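Local coordinates for glucokinase (Thermus thermophilus, PDB 3VOV), which phosphorylates glucose and other hexoses with ATP, as a zinc-binding hexokinase of the ROK family, at the interface of chains A and B. Numbering follows the deposited sequence. Chains: chain A/B, Glucokinase.

The interface of chains A and B. Residues chain A 167-170, 178-179, 182, 185, 188; chain B 188-189, 192.
One face of the B:Tyr192 ring receives the guanidinium of A:Arg188, whose NH1 stands toward the ring's rim, 3.7 Å from the B:Tyr192 centroid, in a cation-pi contact. The two planes are turned 75° apart and B:Tyr192 CD2 lies in the guanidinium plane at its edge, which shows that the guanidinium meets the ring edge-on. A:Ala168 O approaches the same CD2, and A:Ala185 lies by CE1 across the ring. One guanidinium face is met near its rim by A:Ala185 CB, the other by A:Pro167 CB. At its edge, A:Ala179 O accepts from A:Arg188 NH1 and NH2, each at 2.8 Å, and this end-on grip fixes the rotation of the guanidinium against the tyrosine face. With CG anti to the backbone N (chi1 177°), A:Arg188 CD packs on B:Tyr192 CB at 3.6 Å; the bend at chi3 (62°) then turns the guanidinium to A:Ala179 O. An alanine in place of A:Arg188 would probably leave the face of B:Tyr192 without its cationic partner and A:Ala179 O without two donors. No direct polar bond joins the chains here; water does so instead. The phenolic OH of B:Tyr192 is 2.7 Å from water 2, which also meets A:Gly170 N and the carboxylate oxygen A:Glu178 OE2. Water 1 ties A:Ala168 O to B:Asp189 OD1, at 2.9 Å from the latter. Within chain B, B:Arg188 holds that aspartate side-on, NE to OD1 from above the carboxylate plane and B:Arg188 NH2 to B:Asp189 OD2 at 2.8 Å in a salt bridge. The patch sets helix 183-194 of B against the same helix, helix 177-181 and the zinc-ligand A:Cys169 loop of A, within a two-fold symmetric interface; the tyrosine may couple assembly to the zinc-bound segment, if the deposited tetramer is biological.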
# COMPACT_ATOMS: atom_id res chain seq x y z
N PRO A 167 -0.47 7.05 -6.74
CA PRO A 167 -0.31 7.86 -7.95
C PRO A 167 0.39 9.18 -7.76
O PRO A 167 0.25 9.79 -6.69
CB PRO A 167 -1.74 8.09 -8.42
CG PRO A 167 -2.60 7.17 -7.65
CD PRO A 167 -1.88 6.91 -6.34
N ALA A 168 1.15 9.61 -8.78
CA ALA A 168 1.89 10.87 -8.76
C ALA A 168 0.96 12.00 -8.40
O ALA A 168 -0.20 12.05 -8.90
CB ALA A 168 2.54 11.12 -10.13
N CYS A 169 1.43 12.88 -7.49
CA CYS A 169 0.72 14.09 -7.10
C CYS A 169 1.31 15.32 -7.80
O CYS A 169 2.50 15.36 -8.12
CB CYS A 169 0.84 14.33 -5.58
SG CYS A 169 -0.31 15.65 -4.98
N GLY A 170 0.47 16.32 -8.03
CA GLY A 170 0.89 17.63 -8.54
C GLY A 170 1.95 18.28 -7.66
O GLY A 170 2.75 19.08 -8.16
N GLU A 178 -4.85 14.27 -1.93
CA GLU A 178 -5.32 14.94 -3.18
C GLU A 178 -5.16 14.04 -4.44
O GLU A 178 -6.09 13.90 -5.26
CB GLU A 178 -4.62 16.28 -3.37
CG GLU A 178 -4.77 16.91 -4.77
CD GLU A 178 -4.24 18.35 -4.83
OE1 GLU A 178 -4.89 19.27 -4.27
OE2 GLU A 178 -3.19 18.57 -5.45
N ALA A 179 -3.99 13.41 -4.56
CA ALA A 179 -3.69 12.51 -5.69
C ALA A 179 -4.58 11.28 -5.73
O ALA A 179 -4.76 10.64 -6.79
CB ALA A 179 -2.20 12.07 -5.65
N ALA A 182 -9.17 13.79 -5.00
CA ALA A 182 -9.64 15.06 -5.58
C ALA A 182 -10.47 14.78 -6.84
O ALA A 182 -10.31 13.73 -7.47
CB ALA A 182 -8.45 15.90 -5.98
N ALA A 185 -8.39 13.79 -9.67
CA ALA A 185 -7.90 12.42 -9.53
C ALA A 185 -8.98 11.45 -9.98
O ALA A 185 -8.71 10.48 -10.71
CB ALA A 185 -7.46 12.14 -8.09
N ARG A 188 -9.01 11.72 -13.70
CA ARG A 188 -7.79 11.01 -14.13
C ARG A 188 -8.07 9.51 -14.22
O ARG A 188 -7.84 8.85 -15.28
CB ARG A 188 -6.64 11.24 -13.13
CG ARG A 188 -5.33 10.45 -13.49
CD ARG A 188 -4.42 10.33 -12.30
NE ARG A 188 -5.03 9.57 -11.20
CZ ARG A 188 -4.83 9.82 -9.91
NH1 ARG A 188 -4.01 10.79 -9.51
NH2 ARG A 188 -5.44 9.06 -9.00
N ARG B 188 -1.15 8.87 -18.01
CA ARG B 188 -2.19 9.24 -17.06
C ARG B 188 -1.55 10.03 -15.90
O ARG B 188 -2.01 11.11 -15.56
CB ARG B 188 -2.87 7.99 -16.51
CG ARG B 188 -3.88 8.26 -15.35
CD ARG B 188 -4.17 6.98 -14.54
NE ARG B 188 -2.96 6.55 -13.81
CZ ARG B 188 -2.60 5.28 -13.59
NH1 ARG B 188 -3.34 4.25 -14.02
NH2 ARG B 188 -1.48 5.05 -12.92
N ASP B 189 -0.51 9.48 -15.28
CA ASP B 189 0.03 10.11 -14.05
C ASP B 189 0.83 11.35 -14.41
O ASP B 189 0.86 12.33 -13.66
CB ASP B 189 0.90 9.13 -13.26
CG ASP B 189 0.09 7.98 -12.69
OD1 ASP B 189 -1.08 8.21 -12.34
OD2 ASP B 189 0.61 6.85 -12.61
N TYR B 192 -1.66 14.07 -15.15
CA TYR B 192 -2.22 14.55 -13.87
C TYR B 192 -1.25 15.45 -13.11
O TYR B 192 -1.62 16.58 -12.72
CB TYR B 192 -2.65 13.38 -12.98
CG TYR B 192 -3.19 13.88 -11.64
CD1 TYR B 192 -4.45 14.48 -11.55
CD2 TYR B 192 -2.41 13.79 -10.48
CE1 TYR B 192 -4.94 14.99 -10.32
CE2 TYR B 192 -2.88 14.26 -9.25
CZ TYR B 192 -4.13 14.86 -9.18
OH TYR B 192 -4.57 15.31 -7.94
O HOH W 1 -1.53 10.72 -11.01
O HOH W 2 -2.43 16.96 -7.52